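Local coordinates for thioredoxin domain-containing protein (Sinorhizobium meliloti, PDB 3U5R), which is of unknown function but has the thioredoxin-like architecture of the AhpC/TSA family, and so may act as an antioxidant oxidoreductase, at residues S59-V64 and A184-K189; H159-D164 and T194-I199. All coordinates share one frame; numbering follows the deposited sequence.

Contact 1 (S59-V64 and A184-K189); sequences SPALLV and AVLKGK
A61 CB settles against two side chains at the helix end, 3.9 Å from both V185 CG1 and L186 CD2. V185 CG1 and L186 CD2 are 4.9 Å apart, and A61 CB rests over the groove they form. The fit is reciprocal: L186 CD2 is itself a bump that fills the notch between P60 and A61, its closest approach being 3.8 Å to P60 CG. P60 CG and A61 CB are separated by 5.4 Å, and L186 CD2 bridges the two, meeting the proline at CG.

Torsions explain which branches do the touching. In V185, CG1 stands opposite the backbone N (chi1 171°) and reaches the strand, whereas CG2 takes no part. In L186, CD1 continues the chain away from CA (chi2 -175°), which leaves CD2 as the branch turned to the proline. The three side-chain contacts are apolar, and the two segments bury 147 Å² in total, a small patch. Immediately beyond it the helix stops in a Schellman motif, with K189 N bonded to A184 O at 2.6 Å and G188, at positive phi, donating to V185 O.

A61 opens strand 61-66, the middle strand of the five-stranded mixed sheet, and its backbone bonds to A94 of strand 93-99 and to G92 just before it. V185 also rests on L149 of strand 146-150, and L186 reaches Y88 of helix 78-88, so the end of helix 176-186 meets both the sheet and that second helix, consistent with helices covering the central sheet of a thioredoxin-like fold.

Contact 2 (H159-D164 and T194-I199); sequences HGQFDD and TQVPSI
Q161 lays its side-chain amide obliquely across the branched end of V196, with Q161 CD 3.6 Å from V196 CB and Q161 OE1 3.5 Å from V196 CG1. Chi1 of 77° tucks Q161 CG between its own backbone N and carbonyl carbon, and the extended chain beyond carries the amide over the valine. Q161 N also donates to V196 O at 2.8 Å. The tightest packing is alongside: G160, having no side chain, lets V196 O approach to 3.2 Å from its CA.

At the other end, H159 N donates to Q195 OE1 at 2.9 Å, arriving 40° above the plane of that amide. Q195 NE2 in turn donates to V157 O, so one glutamine serves two backbone groups along strand 156-160.

The looser part is hydrated. One water bridges H159 O and Q195 O, and another donates to S198 OG and may also reach G160 O, at a long 3.3 Å; S198 OG is also bonded to P145 O. On this looser side P197 turns its CB away from 159-164.

Polar groups, more than apolar surface, thus define this joint. Q161 NE2 donates to D164 OD1 and to D177, while OE1 accepts from R166; two carboxylates on the nitrogen and a guanidinium on the oxygen fix which way the amide is turned, and probably polarise it.

Contacts 1 and 2 have centres about 17 Å apart and do not touch; their nearest atoms are about 6 Å from each other. Their segments alternate along the chain, 59-64 and 159-164 coming before 184-189 and 194-199, so the C-terminal run first packs on the central strand and then runs on to one of the two edge strands, 156-160. Strand 146-150 lies between these two strands and serves both: the backbone of Y150 bonds to L62, within 59-64, whereas F147 O accepts from H159 ND1 of contact 2. No catalytic or ligand-binding residue is established at either contact.

Contact 1 (S59-V64 and A184-K189)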
loop_
_atom_site.group_PDB
_atom_site.type_symbol
_atom_site.label_atom_id
_atom_site.label_comp_id
_atom_site.label_asym_id
_atom_site.label_seq_id
_atom_site.Cartn_x
_atom_site.Cartn_y
_atom_site.Cartn_z
ATOM N N SER A 59 -6.408 -12.289 -9.102
ATOM C CA SER A 59 -6.243 -10.957 -9.651
ATOM C C SER A 59 -4.891 -10.856 -10.344
ATOM O O SER A 59 -3.867 -11.073 -9.704
ATOM C CB SER A 59 -6.333 -9.882 -8.567
ATOM O OG SER A 59 -7.582 -9.964 -7.898
ATOM N N PRO A 60 -4.863 -10.523 -11.657
ATOM C CA PRO A 60 -3.554 -10.419 -12.357
ATOM C C PRO A 60 -2.667 -9.324 -11.789
ATOM O O PRO A 60 -1.420 -9.472 -11.791
ATOM C CB PRO A 60 -3.942 -10.137 -13.833
ATOM C CG PRO A 60 -5.448 -9.557 -13.711
ATOM C CD PRO A 60 -6.016 -10.359 -12.562
ATOM N N ALA A 61 -3.238 -8.227 -11.248
ATOM C CA ALA A 61 -2.370 -7.252 -10.572
ATOM C C ALA A 61 -2.634 -7.196 -9.084
ATOM O O ALA A 61 -3.820 -7.228 -8.651
ATOM C CB ALA A 61 -2.517 -5.791 -11.196
ATOM N N LEU A 62 -1.565 -7.013 -8.283
ATOM C CA LEU A 62 -1.726 -6.951 -6.840
ATOM C C LEU A 62 -0.913 -5.790 -6.297
ATOM O O LEU A 62 0.333 -5.707 -6.524
ATOM C CB LEU A 62 -1.324 -8.277 -6.143
ATOM C CG LEU A 62 -1.108 -8.135 -4.619
ATOM C CD1 LEU A 62 -2.502 -8.081 -3.929
ATOM C CD2 LEU A 62 -0.312 -9.322 -4.025
ATOM N N LEU A 63 -1.608 -4.856 -5.623
ATOM C CA LEU A 63 -0.948 -3.757 -4.965
ATOM C C LEU A 63 -0.867 -4.031 -3.445
ATOM O O LEU A 63 -1.913 -4.271 -2.804
ATOM C CB LEU A 63 -1.680 -2.440 -5.234
ATOM C CG LEU A 63 -1.122 -1.199 -4.532
ATOM C CD1 LEU A 63 0.293 -0.906 -5.005
ATOM C CD2 LEU A 63 -2.028 0.001 -4.760
ATOM N N VAL A 64 0.339 -3.943 -2.858
ATOM C CA VAL A 64 0.498 -4.072 -1.433
ATOM C C VAL A 64 0.931 -2.689 -0.980
ATOM O O VAL A 64 1.949 -2.157 -1.478
ATOM C CB VAL A 64 1.557 -5.101 -1.047
ATOM C CG1 VAL A 64 1.694 -5.166 0.526
ATOM C CG2 VAL A 64 1.192 -6.483 -1.616
ATOM N N ALA A 184 -0.774 -0.584 -17.492
ATOM C CA ALA A 184 0.253 -1.283 -18.214
ATOM C C ALA A 184 0.198 -2.771 -17.814
ATOM O O ALA A 184 0.221 -3.675 -18.691
ATOM C CB ALA A 184 1.637 -0.711 -17.829
ATOM N N VAL A 185 0.206 -3.062 -16.518
ATOM C CA VAL A 185 0.161 -4.484 -16.093
ATOM C C VAL A 185 -1.113 -5.168 -16.636
ATOM O O VAL A 185 -1.061 -6.306 -17.172
ATOM C CB VAL A 185 0.181 -4.709 -14.533
ATOM C CG1 VAL A 185 -0.095 -6.204 -14.190
ATOM C CG2 VAL A 185 1.510 -4.216 -13.913
ATOM N N LEU A 186 -2.265 -4.529 -16.452
ATOM C CA LEU A 186 -3.500 -5.202 -16.805
ATOM C C LEU A 186 -3.556 -5.415 -18.346
ATOM O O LEU A 186 -4.132 -6.402 -18.785
ATOM C CB LEU A 186 -4.735 -4.402 -16.344
ATOM C CG LEU A 186 -4.985 -4.337 -14.828
ATOM C CD1 LEU A 186 -6.327 -3.595 -14.665
ATOM C CD2 LEU A 186 -5.001 -5.777 -14.247
ATOM N N LYS A 187 -2.975 -4.489 -19.145
ATOM C CA LYS A 187 -2.946 -4.658 -20.596
ATOM C C LYS A 187 -1.778 -5.534 -21.069
ATOM O O LYS A 187 -1.549 -5.632 -22.265
ATOM C CB LYS A 187 -2.809 -3.327 -21.354
ATOM C CG LYS A 187 -3.876 -2.259 -21.167
ATOM C CD LYS A 187 -3.674 -1.159 -22.260
ATOM C CE LYS A 187 -3.598 0.296 -21.714
ATOM N NZ LYS A 187 -4.897 0.756 -21.117
ATOM N N GLY A 188 -1.046 -6.155 -20.154
ATOM C CA GLY A 188 0.125 -6.923 -20.499
ATOM C C GLY A 188 1.298 -6.118 -21.056
ATOM O O GLY A 188 2.132 -6.691 -21.742
ATOM N N LYS A 189 1.378 -4.813 -20.784
ATOM C CA LYS A 189 2.494 -3.986 -21.276
ATOM C C LYS A 189 3.562 -3.714 -20.218
ATOM O O LYS A 189 3.402 -4.071 -19.048
ATOM C CB LYS A 189 1.997 -2.659 -21.796
ATOM C CG LYS A 189 0.940 -2.784 -22.847
ATOM C CD LYS A 189 0.952 -1.561 -23.728
ATOM C CE LYS A 189 0.220 -1.830 -25.047
ATOM N NZ LYS A 189 -0.619 -0.624 -25.346
#

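Contact 2 (H159-D164 and T194-I199)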
loop_
_atom_site.group_PDB
_atom_site.type_symbol
_atom_site.label_atom_id
_atom_site.label_comp_id
_atom_site.label_asym_id
_atom_site.label_seq_id
_atom_site.Cartn_x
_atom_site.Cartn_y
_atom_site.Cartn_z
ATOM N N HIS A 159 7.418 0.293 -7.901
ATOM C CA HIS A 159 7.677 0.596 -6.518
ATOM C C HIS A 159 7.926 2.089 -6.469
ATOM O O HIS A 159 8.917 2.592 -6.961
ATOM C CB HIS A 159 8.856 -0.237 -5.930
ATOM C CG HIS A 159 9.172 0.085 -4.510
ATOM N ND1 HIS A 159 8.186 0.286 -3.562
ATOM C CD2 HIS A 159 10.345 0.308 -3.881
ATOM C CE1 HIS A 159 8.741 0.581 -2.410
ATOM N NE2 HIS A 159 10.052 0.594 -2.577
ATOM N N GLY A 160 6.968 2.840 -5.938
ATOM C CA GLY A 160 7.199 4.292 -5.846
ATOM C C GLY A 160 5.912 5.053 -5.527
ATOM O O GLY A 160 4.966 4.501 -4.970
ATOM N N GLN A 161 5.951 6.333 -5.845
ATOM C CA GLN A 161 4.912 7.313 -5.479
ATOM C C GLN A 161 3.556 6.987 -6.114
ATOM O O GLN A 161 3.396 6.375 -7.238
ATOM C CB GLN A 161 5.405 8.739 -5.872
ATOM C CG GLN A 161 5.297 9.039 -7.387
ATOM C CD GLN A 161 5.811 10.466 -7.723
ATOM O OE1 GLN A 161 6.328 11.148 -6.864
ATOM N NE2 GLN A 161 5.665 10.880 -8.935
ATOM N N PHE A 162 2.514 7.399 -5.430
ATOM C CA PHE A 162 1.136 7.275 -5.985
ATOM C C PHE A 162 1.032 8.254 -7.162
ATOM O O PHE A 162 0.423 7.981 -8.252
ATOM C CB PHE A 162 0.185 7.620 -4.806
ATOM C CG PHE A 162 -1.280 7.477 -5.097
ATOM C CD1 PHE A 162 -1.826 6.236 -5.428
ATOM C CD2 PHE A 162 -2.138 8.590 -4.957
ATOM C CE1 PHE A 162 -3.225 6.099 -5.683
ATOM C CE2 PHE A 162 -3.533 8.498 -5.191
ATOM C CZ PHE A 162 -4.104 7.232 -5.537
ATOM N N ASP A 163 1.604 9.439 -6.946
ATOM C CA ASP A 163 1.705 10.478 -7.986
ATOM C C ASP A 163 2.566 11.578 -7.391
ATOM O O ASP A 163 3.138 11.388 -6.304
ATOM C CB ASP A 163 0.307 11.048 -8.310
ATOM C CG ASP A 163 -0.424 11.553 -7.021
ATOM O OD1 ASP A 163 0.268 11.927 -6.007
ATOM O OD2 ASP A 163 -1.688 11.589 -7.012
ATOM N N ASP A 164 2.595 12.748 -8.026
ATOM C CA ASP A 164 3.590 13.799 -7.685
ATOM C C ASP A 164 3.088 14.670 -6.488
ATOM O O ASP A 164 3.805 15.596 -6.049
ATOM C CB ASP A 164 3.843 14.762 -8.907
ATOM C CG ASP A 164 4.700 14.143 -10.066
ATOM O OD1 ASP A 164 5.650 13.370 -9.773
ATOM O OD2 ASP A 164 4.470 14.506 -11.307
ATOM N N THR A 194 10.576 5.281 -15.242
ATOM C CA THR A 194 10.692 6.344 -14.230
ATOM C C THR A 194 9.805 5.991 -13.066
ATOM O O THR A 194 8.547 6.081 -13.189
ATOM C CB THR A 194 10.161 7.704 -14.770
ATOM O OG1 THR A 194 10.918 8.029 -15.918
ATOM C CG2 THR A 194 10.266 8.923 -13.682
ATOM N N GLN A 195 10.422 5.590 -11.955
ATOM C CA GLN A 195 9.650 5.343 -10.753
ATOM C C GLN A 195 10.215 6.217 -9.642
ATOM O O GLN A 195 11.208 5.888 -8.980
ATOM C CB GLN A 195 9.611 3.851 -10.357
ATOM C CG GLN A 195 9.310 2.961 -11.573
ATOM C CD GLN A 195 9.010 1.510 -11.246
ATOM O OE1 GLN A 195 9.132 1.076 -10.101
ATOM N NE2 GLN A 195 8.640 0.746 -12.271
ATOM N N VAL A 196 9.506 7.291 -9.345
ATOM C CA VAL A 196 9.967 8.181 -8.253
ATOM C C VAL A 196 9.666 7.552 -6.908
ATOM O O VAL A 196 8.547 7.108 -6.686
ATOM C CB VAL A 196 9.252 9.509 -8.376
ATOM C CG1 VAL A 196 9.706 10.480 -7.222
ATOM C CG2 VAL A 196 9.475 10.093 -9.870
ATOM N N PRO A 197 10.629 7.560 -5.987
ATOM C CA PRO A 197 10.389 6.956 -4.685
ATOM C C PRO A 197 9.258 7.687 -3.919
ATOM O O PRO A 197 9.158 8.900 -4.035
ATOM C CB PRO A 197 11.714 7.147 -3.929
ATOM C CG PRO A 197 12.777 7.399 -5.045
ATOM C CD PRO A 197 12.047 7.984 -6.220
ATOM N N SER A 198 8.441 6.968 -3.128
ATOM C CA SER A 198 7.454 7.709 -2.348
ATOM C C SER A 198 8.190 8.304 -1.171
ATOM O O SER A 198 9.302 7.889 -0.828
ATOM C CB SER A 198 6.319 6.793 -1.837
ATOM O OG SER A 198 6.879 5.736 -1.079
ATOM N N ILE A 199 7.540 9.264 -0.536
ATOM C CA ILE A 199 8.035 9.917 0.660
ATOM C C ILE A 199 6.963 9.814 1.674
ATOM O O ILE A 199 5.782 9.999 1.342
ATOM C CB ILE A 199 8.205 11.397 0.399
ATOM C CG1 ILE A 199 9.222 11.584 -0.726
ATOM C CG2 ILE A 199 8.660 12.149 1.726
ATOM C CD1 ILE A 199 10.660 11.490 -0.274
HETATM O O HOH W 1 10.890 3.967 -6.461
HETATM O O HOH W 2 6.592 3.198 -2.432
#